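Local coordinates for protein thymidine kinase (Equid herpesvirus 4, PDB 1P73) that phosphorylates thymidine to dTMP with ATP as phosphate donor, probably feeding the salvage of pyrimidine precursors for viral DNA replication, at residues D13-I18 and E169-R174; R121-S126 and T151-P156. All blocks are in the same frame, centred on the assembly; numbering follows the deposited sequence.

In the fold
Contact 1 and contact 2 both border one bound bisubstrate molecule, with centres 22 Å apart. In chain order, loop 13-18 comes after strand 5-13; segment 121-126 leads from strand 115-120 into a helix; loop 151-156 comes after helix 142-149; 169-174 lies on helix 168-177. Contact 2 thus falls between the two halves of contact 1. Parallel strands 115-120 and 159-165 flank strand 5-13 in the sheet. The contacts meet in a salt bridge from Arg121 NH1 to Asp13 OD1. Contact 1 joins the P-loop to the helix that supplies Arg174 to the adenine; contact 2 joins the turn carrying Arg121, which binds a phosphate, to a loop further from the ligand, so both border one nucleotide site.

Contact 1 (D13-I18 and E169-R174); sequences DGVYGI and EEHIRR. With 4TA (p1-(5'-adenosyl)p4-(5'-(2'-deoxy-thymidyl))tetraphosphate), chain N.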
loop_
_atom_site.group_PDB
_atom_site.type_symbol
_atom_site.label_atom_id
_atom_site.label_comp_id
_atom_site.label_asym_id
_atom_site.label_seq_id
_atom_site.Cartn_x
_atom_site.Cartn_y
_atom_site.Cartn_z
ATOM N N ASP B 13 -2.952 -2.851 -19.574
ATOM C CA ASP B 13 -3.089 -3.979 -18.652
ATOM C C ASP B 13 -3.855 -5.128 -19.286
ATOM O O ASP B 13 -4.397 -4.984 -20.390
ATOM C CB ASP B 13 -3.775 -3.543 -17.352
ATOM C CG ASP B 13 -3.136 -4.176 -16.101
ATOM O OD1 ASP B 13 -2.823 -5.393 -16.120
ATOM O OD2 ASP B 13 -2.914 -3.526 -15.050
ATOM N N GLY B 14 -3.896 -6.263 -18.577
ATOM C CA GLY B 14 -4.579 -7.458 -19.046
ATOM C C GLY B 14 -3.948 -8.752 -18.579
ATOM O O GLY B 14 -3.061 -8.744 -17.730
ATOM N N VAL B 15 -4.429 -9.868 -19.118
ATOM C CA VAL B 15 -3.827 -11.177 -18.863
ATOM C C VAL B 15 -2.510 -11.296 -19.616
ATOM O O VAL B 15 -2.392 -10.824 -20.743
ATOM C CB VAL B 15 -4.722 -12.321 -19.347
ATOM C CG1 VAL B 15 -4.196 -13.641 -18.870
ATOM C CG2 VAL B 15 -6.128 -12.123 -18.866
ATOM N N TYR B 16 -1.529 -11.949 -19.006
ATOM C CA TYR B 16 -0.251 -12.154 -19.661
ATOM C C TYR B 16 -0.362 -13.021 -20.918
ATOM O O TYR B 16 -1.273 -13.856 -21.043
ATOM C CB TYR B 16 0.760 -12.734 -18.679
ATOM C CG TYR B 16 0.425 -14.095 -18.133
ATOM C CD1 TYR B 16 0.825 -15.257 -18.804
ATOM C CD2 TYR B 16 -0.262 -14.231 -16.924
ATOM C CE1 TYR B 16 0.530 -16.515 -18.299
ATOM C CE2 TYR B 16 -0.559 -15.488 -16.405
ATOM C CZ TYR B 16 -0.160 -16.625 -17.097
ATOM O OH TYR B 16 -0.449 -17.876 -16.587
ATOM N N GLY B 17 0.575 -12.806 -21.841
ATOM C CA GLY B 17 0.636 -13.544 -23.092
ATOM C C GLY B 17 -0.324 -13.078 -24.183
ATOM O O GLY B 17 -0.552 -13.799 -25.157
ATOM N N ILE B 18 -0.895 -11.887 -24.028
ATOM C CA ILE B 18 -1.816 -11.358 -25.026
ATOM C C ILE B 18 -1.089 -10.521 -26.082
ATOM O O ILE B 18 -1.483 -10.514 -27.238
ATOM C CB ILE B 18 -2.957 -10.579 -24.347
ATOM C CG1 ILE B 18 -4.078 -11.540 -23.966
ATOM C CG2 ILE B 18 -3.497 -9.474 -25.246
ATOM C CD1 ILE B 18 -5.304 -10.875 -23.333
ATOM N N GLU B 169 -8.622 -18.624 -28.145
ATOM C CA GLU B 169 -7.917 -19.423 -29.132
ATOM C C GLU B 169 -6.523 -18.894 -29.385
ATOM O O GLU B 169 -5.542 -19.606 -29.211
ATOM C CB GLU B 169 -8.682 -19.342 -30.443
ATOM C CG GLU B 169 -9.177 -20.673 -30.953
ATOM C CD GLU B 169 -10.210 -21.255 -30.034
ATOM O OE1 GLU B 169 -11.381 -20.791 -30.053
ATOM O OE2 GLU B 169 -9.821 -22.163 -29.277
ATOM N N GLU B 170 -6.468 -17.629 -29.803
ATOM C CA GLU B 170 -5.237 -16.958 -30.203
ATOM C C GLU B 170 -4.348 -16.665 -29.009
ATOM O O GLU B 170 -3.128 -16.697 -29.121
ATOM C CB GLU B 170 -5.565 -15.665 -30.959
ATOM C CG GLU B 170 -4.374 -14.908 -31.534
ATOM C CD GLU B 170 -3.493 -15.747 -32.445
ATOM O OE1 GLU B 170 -4.011 -16.682 -33.116
ATOM O OE2 GLU B 170 -2.269 -15.464 -32.498
ATOM N N HIS B 171 -4.971 -16.385 -27.873
ATOM C CA HIS B 171 -4.248 -16.138 -26.643
ATOM C C HIS B 171 -3.441 -17.363 -26.204
ATOM O O HIS B 171 -2.251 -17.238 -25.892
ATOM C CB HIS B 171 -5.220 -15.675 -25.554
ATOM C CG HIS B 171 -4.559 -15.310 -24.262
ATOM N ND1 HIS B 171 -5.278 -14.976 -23.135
ATOM C CD2 HIS B 171 -3.252 -15.226 -23.916
ATOM C CE1 HIS B 171 -4.443 -14.698 -22.152
ATOM N NE2 HIS B 171 -3.206 -14.849 -22.597
ATOM N N ILE B 172 -4.082 -18.536 -26.187
ATOM C CA ILE B 172 -3.404 -19.793 -25.842
ATOM C C ILE B 172 -2.329 -20.108 -26.877
ATOM O O ILE B 172 -1.211 -20.486 -26.527
ATOM C CB ILE B 172 -4.407 -20.963 -25.710
ATOM C CG1 ILE B 172 -5.397 -20.725 -24.561
ATOM C CG2 ILE B 172 -3.678 -22.289 -25.491
ATOM C CD1 ILE B 172 -4.783 -20.240 -23.249
ATOM N N ARG B 173 -2.690 -19.926 -28.147
ATOM C CA ARG B 173 -1.780 -20.040 -29.283
ATOM C C ARG B 173 -0.541 -19.156 -29.116
ATOM O O ARG B 173 0.558 -19.541 -29.507
ATOM C CB ARG B 173 -2.519 -19.636 -30.561
ATOM C CG ARG B 173 -2.531 -20.664 -31.674
ATOM C CD ARG B 173 -2.635 -20.043 -33.056
ATOM N NE ARG B 173 -3.636 -20.702 -33.902
ATOM C CZ ARG B 173 -4.904 -20.295 -34.041
ATOM N NH1 ARG B 173 -5.354 -19.228 -33.381
ATOM N NH2 ARG B 173 -5.726 -20.963 -34.844
ATOM N N ARG B 174 -0.730 -17.970 -28.546
ATOM C CA ARG B 174 0.358 -17.022 -28.339
ATOM C C ARG B 174 1.267 -17.483 -27.204
ATOM O O ARG B 174 2.486 -17.344 -27.284
ATOM C CB ARG B 174 -0.196 -15.621 -28.060
ATOM C CG ARG B 174 0.112 -14.600 -29.138
ATOM C CD ARG B 174 -0.815 -13.383 -29.151
ATOM N NE ARG B 174 -1.393 -13.125 -30.477
ATOM C CZ ARG B 174 -1.854 -11.943 -30.886
ATOM N NH1 ARG B 174 -1.812 -10.885 -30.085
ATOM N NH2 ARG B 174 -2.364 -11.819 -32.107
HETATM C C5M 4TA N . 1.595 -8.393 -12.192
HETATM C C5 4TA N . 1.692 -9.834 -11.787
HETATM C C6 4TA N . 2.310 -10.759 -12.622
HETATM N N1 4TA N . 2.388 -12.055 -12.253
HETATM C C1B 4TA N . 3.054 -13.037 -13.122
HETATM C C2B 4TA N . 2.208 -13.533 -14.286
HETATM C C3B 4TA N . 3.232 -13.873 -15.364
HETATM O O3B 4TA N . 3.459 -15.278 -15.469
HETATM C C4B 4TA N . 4.523 -13.180 -14.941
HETATM C C5B 4TA N . 5.007 -12.179 -15.985
HETATM O "O5'" 4TA N . 3.931 -11.346 -16.433
HETATM P PD 4TA N . 4.047 -10.549 -17.837
HETATM O O2D 4TA N . 2.801 -9.698 -18.043
HETATM O O1D 4TA N . 5.427 -9.935 -17.835
HETATM O OCD 4TA N . 4.067 -11.753 -18.921
HETATM P PC 4TA N . 4.228 -11.536 -20.516
HETATM O O1C 4TA N . 5.438 -10.662 -20.779
HETATM O O2C 4TA N . 4.191 -12.929 -21.107
HETATM O OBC 4TA N . 2.866 -10.750 -20.952
HETATM P PB 4TA N . 2.706 -9.690 -22.162
HETATM O O2B 4TA N . 3.685 -8.580 -21.940
HETATM O O1B 4TA N . 1.242 -9.426 -22.403
HETATM O OAB 4TA N . 3.143 -10.503 -23.452
HETATM P PA 4TA N . 4.194 -10.006 -24.569
HETATM O O1A 4TA N . 4.045 -8.546 -24.933
HETATM O O2A 4TA N . 5.554 -10.566 -24.180
HETATM O OA 4TA N . 3.584 -10.883 -25.780
HETATM C "C5'" 4TA N . 3.159 -12.234 -25.530
HETATM C "C4'" 4TA N . 3.799 -13.246 -26.487
HETATM O "O1'" 4TA N . 3.119 -13.238 -27.750
HETATM C "C1'" 4TA N . 3.913 -12.617 -28.767
HETATM C "C2'" 4TA N . 5.235 -12.210 -28.113
HETATM O "O2'" 4TA N . 6.361 -12.477 -28.938
HETATM C "C3'" 4TA N . 5.263 -12.957 -26.783
HETATM O "O3'" 4TA N . 5.945 -14.200 -26.878
HETATM N N9A 4TA N . 3.197 -11.411 -29.260
HETATM C C8A 4TA N . 3.020 -10.156 -28.766
HETATM N N7A 4TA N . 2.254 -9.391 -29.622
HETATM C C5A 4TA N . 1.973 -10.261 -30.667
HETATM C C4A 4TA N . 2.547 -11.459 -30.420
HETATM N N3A 4TA N . 2.437 -12.509 -31.284
HETATM C C2A 4TA N . 1.733 -12.348 -32.424
HETATM N N1A 4TA N . 1.147 -11.161 -32.701
HETATM C C6A 4TA N . 1.252 -10.104 -31.841
HETATM N N6A 4TA N . 0.668 -8.906 -32.102
HETATM O "O4'" 4TA N . 4.262 -12.523 -13.693
HETATM C C2 4TA N . 1.854 -12.487 -10.997
HETATM O O2 4TA N . 1.936 -13.697 -10.649
HETATM N N3 4TA N . 1.241 -11.609 -10.152
HETATM C C4 4TA N . 1.136 -10.304 -10.489
HETATM O O4 4TA N . 0.580 -9.510 -9.706
#
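The imidazole of His171 receives Ile18 CG1 over one face, 3.5 Å from the ring centroid and only 4° off its normal, a CH-pi contact; at its edge, in plane, lie Val15 CG1 and the carbonyl oxygen of Tyr16. The Arg174 guanidinium carries adenine atom N1A of the bound dinucleoside tetraphosphate over one face, while Ile18 O and Glu170 OE2 sit at its edge. The Tyr16 ring in turn has O3B, an oxygen of the ligand's thymidine sugar, over one face.

With CG anti to the backbone N (chi1 -176°), His171 extends from its helix until NE2 donates to Tyr16 O at 2.7 Å. ND1 is held by Arg194, so both ring nitrogens are engaged and the rotation of the imidazole is fixed. Val15 CG1 lies 3.5 Å from His171 CE1, its side chain crossing that of the histidine at about a right angle.

One helical turn on from His171, Arg174 reaches Ile18, two residues further along the loop than Tyr16. Its NH1 donates to Ile18 O at 2.9 Å, nearly along the C=O axis, and is shared with the carbonyl oxygen of Leu290. A bend at chi3 lays the guanidinium face to face with the adenine. Arg174 NE donates to the anti lone pair of Glu170 OE2 at 3.2 Å. Glu170 also takes a weak bond from Arg173, completing a salt-bridge network along the helix.

Gly17, whose positive phi suits glycine, donates from its N to the bridging oxygen OBC at 3.2 Å. The residues 14-21 bind ATP, and this strand-loop-helix geometry is that of the Walker A P-loop of the P-loop NTPase clan, here hydrogen-bonded through His171 and Arg174 to helix 168-177, which supplies an ATP-binding arginine.

Contact 2 (R121-S126 and T151-P156); sequences RHPVAS and TLPREP. With 4TA (p1-(5'-adenosyl)p4-(5'-(2'-deoxy-thymidyl))tetraphosphate), chain N; SO4 (sulfate ion), chain L; SO4 (sulfate ion), chain K.
Leu152 is the first residue of 151-156 to touch the other segment: its CD1 comes within 4.0 Å of Val124 CA and also lies near the CE1 edge of the His122 ring. This apolar branch therefore meets the backbone of the turn as well as the side chain of Val124, and the same leucine packs on Leu276 of helix 267-280.

Pro153 follows, its CD against Pro123 CB at 3.8 Å, so that two proline rings meet through their carbon edges. Its neighbour Arg154 turns away from 121-126 and grips two sulfate ions, probably from the crystallisation liquor: NE and NH2 donate to one, at 2.9 Å from Arg154 NE to O2 of the sulfate of chain K, and NH1 and NH2 to the other.

Glu155 comes back toward the contact. CG stands anti to its backbone N (chi1 -166°) and the chain bends at chi2, which brings OE1 to His122 NE2 at 2.7 Å. The histidine donates from above the carboxylate plane, with ring and carboxylate 56° apart. The other ring nitrogen of His122, ND1, accepts from Val124 N at 2.9 Å, a capping bond in the turn that leads into the helix.

OE1 is also bound by His95 and OE2 forms a salt bridge with Arg9, so both oxygens of this buried carboxylate have partners, OE1 two of them. Next to His122, Arg121 NH2 donates to phosphate oxygen O2D of the ligand at 3.1 Å, while its NE forms a salt bridge with Glu42, the predicted proton acceptor. The imidazole thus bridges the Glu155 carboxylate and the Val124 amide, joining loop 151-156 to the turn; with ND1 accepting and NE2 donating, the ring is probably neutral and protonated at NE2, a tautomer the carboxylate would favour.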
loop_
_atom_site.group_PDB
_atom_site.type_symbol
_atom_site.label_atom_id
_atom_site.label_comp_id
_atom_site.label_asym_id
_atom_site.label_seq_id
_atom_site.Cartn_x
_atom_site.Cartn_y
_atom_site.Cartn_z
ATOM N N ARG B 121 1.257 -2.069 -17.267
ATOM C CA ARG B 121 0.529 -2.422 -16.056
ATOM C C ARG B 121 0.358 -1.261 -15.105
ATOM O O ARG B 121 1.289 -0.499 -14.871
ATOM C CB ARG B 121 1.150 -3.614 -15.319
ATOM C CG ARG B 121 1.070 -4.927 -16.080
ATOM C CD ARG B 121 1.177 -6.132 -15.199
ATOM N NE ARG B 121 1.048 -7.330 -16.015
ATOM C CZ ARG B 121 -0.104 -7.893 -16.353
ATOM N NH1 ARG B 121 -1.262 -7.397 -15.935
ATOM N NH2 ARG B 121 -0.091 -8.974 -17.121
ATOM N N HIS B 122 -0.864 -1.152 -14.578
ATOM C CA HIS B 122 -1.241 -0.257 -13.491
ATOM C C HIS B 122 -1.142 -1.058 -12.173
ATOM O O HIS B 122 -1.328 -2.281 -12.182
ATOM C CB HIS B 122 -2.680 0.183 -13.753
ATOM C CG HIS B 122 -3.220 1.155 -12.758
ATOM N ND1 HIS B 122 -3.777 0.758 -11.562
ATOM C CD2 HIS B 122 -3.301 2.508 -12.784
ATOM C CE1 HIS B 122 -4.175 1.826 -10.890
ATOM N NE2 HIS B 122 -3.900 2.900 -11.611
ATOM N N PRO B 123 -0.824 -0.403 -11.051
ATOM C CA PRO B 123 -0.858 -1.056 -9.730
ATOM C C PRO B 123 -2.113 -1.899 -9.421
ATOM O O PRO B 123 -2.054 -2.730 -8.504
ATOM C CB PRO B 123 -0.759 0.128 -8.759
ATOM C CG PRO B 123 0.085 1.100 -9.481
ATOM C CD PRO B 123 -0.343 0.986 -10.942
ATOM N N VAL B 124 -3.203 -1.703 -10.161
ATOM C CA VAL B 124 -4.382 -2.544 -9.999
ATOM C C VAL B 124 -4.056 -4.026 -10.286
ATOM O O VAL B 124 -4.603 -4.930 -9.625
ATOM C CB VAL B 124 -5.627 -2.020 -10.834
ATOM C CG1 VAL B 124 -5.532 -2.392 -12.321
ATOM C CG2 VAL B 124 -6.936 -2.512 -10.238
ATOM N N ALA B 125 -3.150 -4.274 -11.236
ATOM C CA ALA B 125 -2.834 -5.642 -11.636
ATOM C C ALA B 125 -2.320 -6.482 -10.483
ATOM O O ALA B 125 -2.739 -7.619 -10.314
ATOM C CB ALA B 125 -1.849 -5.669 -12.779
ATOM N N SER B 126 -1.419 -5.932 -9.681
ATOM C CA SER B 126 -0.793 -6.745 -8.634
ATOM C C SER B 126 -1.440 -6.599 -7.257
ATOM O O SER B 126 -1.231 -7.428 -6.388
ATOM C CB SER B 126 0.715 -6.499 -8.566
ATOM O OG SER B 126 0.973 -5.184 -8.149
ATOM N N THR B 151 -3.765 -2.016 -0.311
ATOM C CA THR B 151 -2.541 -1.328 -0.703
ATOM C C THR B 151 -2.618 -0.716 -2.101
ATOM O O THR B 151 -1.623 -0.197 -2.608
ATOM C CB THR B 151 -1.332 -2.273 -0.639
ATOM O OG1 THR B 151 -1.508 -3.295 -1.610
ATOM C CG2 THR B 151 -1.290 -3.047 0.670
ATOM N N LEU B 152 -3.777 -0.788 -2.744
ATOM C CA LEU B 152 -3.937 -0.122 -4.029
ATOM C C LEU B 152 -3.903 1.395 -3.759
ATOM O O LEU B 152 -4.558 1.869 -2.835
ATOM C CB LEU B 152 -5.242 -0.566 -4.698
ATOM C CG LEU B 152 -5.890 0.288 -5.790
ATOM C CD1 LEU B 152 -5.230 0.080 -7.153
ATOM C CD2 LEU B 152 -7.371 0.001 -5.896
ATOM N N PRO B 153 -3.118 2.155 -4.519
ATOM C CA PRO B 153 -3.055 3.604 -4.299
ATOM C C PRO B 153 -4.155 4.330 -5.078
ATOM O O PRO B 153 -4.656 3.787 -6.057
ATOM C CB PRO B 153 -1.667 3.968 -4.828
ATOM C CG PRO B 153 -1.385 2.938 -5.915
ATOM C CD PRO B 153 -2.227 1.724 -5.615
ATOM N N ARG B 154 -4.538 5.522 -4.642
ATOM C CA ARG B 154 -5.461 6.352 -5.407
ATOM C C ARG B 154 -4.799 6.888 -6.680
ATOM O O ARG B 154 -3.697 7.442 -6.651
ATOM C CB ARG B 154 -5.967 7.515 -4.557
ATOM C CG ARG B 154 -7.336 8.040 -4.943
ATOM C CD ARG B 154 -7.693 9.379 -4.282
ATOM N NE ARG B 154 -6.599 10.337 -4.448
ATOM C CZ ARG B 154 -6.564 11.306 -5.359
ATOM N NH1 ARG B 154 -7.583 11.506 -6.185
ATOM N NH2 ARG B 154 -5.494 12.084 -5.426
ATOM N N GLU B 155 -5.487 6.686 -7.797
ATOM C CA GLU B 155 -5.133 7.281 -9.074
ATOM C C GLU B 155 -5.539 8.763 -9.046
ATOM O O GLU B 155 -6.721 9.071 -8.937
ATOM C CB GLU B 155 -5.897 6.544 -10.193
ATOM C CG GLU B 155 -5.407 6.818 -11.611
ATOM C CD GLU B 155 -3.933 6.503 -11.783
ATOM O OE1 GLU B 155 -3.470 5.538 -11.150
ATOM O OE2 GLU B 155 -3.232 7.228 -12.525
ATOM N N PRO B 156 -4.588 9.690 -9.123
ATOM C CA PRO B 156 -4.953 11.110 -9.271
ATOM C C PRO B 156 -5.645 11.372 -10.622
ATOM O O PRO B 156 -5.629 10.514 -11.511
ATOM C CB PRO B 156 -3.612 11.846 -9.170
ATOM C CG PRO B 156 -2.588 10.823 -9.515
ATOM C CD PRO B 156 -3.126 9.494 -9.058
HETATM C C5M 4TA N . 1.595 -8.393 -12.192
HETATM C C5 4TA N . 1.692 -9.834 -11.787
HETATM C C6 4TA N . 2.310 -10.759 -12.622
HETATM N N1 4TA N . 2.388 -12.055 -12.253
HETATM C C1B 4TA N . 3.054 -13.037 -13.122
HETATM C C2B 4TA N . 2.208 -13.533 -14.286
HETATM C C3B 4TA N . 3.232 -13.873 -15.364
HETATM O O3B 4TA N . 3.459 -15.278 -15.469
HETATM C C4B 4TA N . 4.523 -13.180 -14.941
HETATM C C5B 4TA N . 5.007 -12.179 -15.985
HETATM O "O5'" 4TA N . 3.931 -11.346 -16.433
HETATM P PD 4TA N . 4.047 -10.549 -17.837
HETATM O O2D 4TA N . 2.801 -9.698 -18.043
HETATM O O1D 4TA N . 5.427 -9.935 -17.835
HETATM O OCD 4TA N . 4.067 -11.753 -18.921
HETATM P PC 4TA N . 4.228 -11.536 -20.516
HETATM O O1C 4TA N . 5.438 -10.662 -20.779
HETATM O O2C 4TA N . 4.191 -12.929 -21.107
HETATM O OBC 4TA N . 2.866 -10.750 -20.952
HETATM P PB 4TA N . 2.706 -9.690 -22.162
HETATM O O2B 4TA N . 3.685 -8.580 -21.940
HETATM O O1B 4TA N . 1.242 -9.426 -22.403
HETATM O OAB 4TA N . 3.143 -10.503 -23.452
HETATM P PA 4TA N . 4.194 -10.006 -24.569
HETATM O O1A 4TA N . 4.045 -8.546 -24.933
HETATM O O2A 4TA N . 5.554 -10.566 -24.180
HETATM O OA 4TA N . 3.584 -10.883 -25.780
HETATM C "C5'" 4TA N . 3.159 -12.234 -25.530
HETATM C "C4'" 4TA N . 3.799 -13.246 -26.487
HETATM O "O1'" 4TA N . 3.119 -13.238 -27.750
HETATM C "C1'" 4TA N . 3.913 -12.617 -28.767
HETATM C "C2'" 4TA N . 5.235 -12.210 -28.113
HETATM O "O2'" 4TA N . 6.361 -12.477 -28.938
HETATM C "C3'" 4TA N . 5.263 -12.957 -26.783
HETATM O "O3'" 4TA N . 5.945 -14.200 -26.878
HETATM N N9A 4TA N . 3.197 -11.411 -29.260
HETATM C C8A 4TA N . 3.020 -10.156 -28.766
HETATM N N7A 4TA N . 2.254 -9.391 -29.622
HETATM C C5A 4TA N . 1.973 -10.261 -30.667
HETATM C C4A 4TA N . 2.547 -11.459 -30.420
HETATM N N3A 4TA N . 2.437 -12.509 -31.284
HETATM C C2A 4TA N . 1.733 -12.348 -32.424
HETATM N N1A 4TA N . 1.147 -11.161 -32.701
HETATM C C6A 4TA N . 1.252 -10.104 -31.841
HETATM N N6A 4TA N . 0.668 -8.906 -32.102
HETATM O "O4'" 4TA N . 4.262 -12.523 -13.693
HETATM C C2 4TA N . 1.854 -12.487 -10.997
HETATM O O2 4TA N . 1.936 -13.697 -10.649
HETATM N N3 4TA N . 1.241 -11.609 -10.152
HETATM C C4 4TA N . 1.136 -10.304 -10.489
HETATM O O4 4TA N . 0.580 -9.510 -9.706
HETATM S S SO4 L . -5.872 14.862 -7.716
HETATM O O1 SO4 L . -4.678 14.267 -7.119
HETATM O O2 SO4 L . -6.968 13.902 -7.758
HETATM O O3 SO4 L . -5.519 15.262 -9.068
HETATM O O4 SO4 L . -6.286 16.037 -6.945
HETATM S S SO4 K . -3.288 11.515 -2.228
HETATM O O1 SO4 K . -2.124 10.765 -1.766
HETATM O O2 SO4 K . -4.016 10.741 -3.233
HETATM O O3 SO4 K . -2.846 12.796 -2.787
HETATM O O4 SO4 K . -4.198 11.784 -1.116
#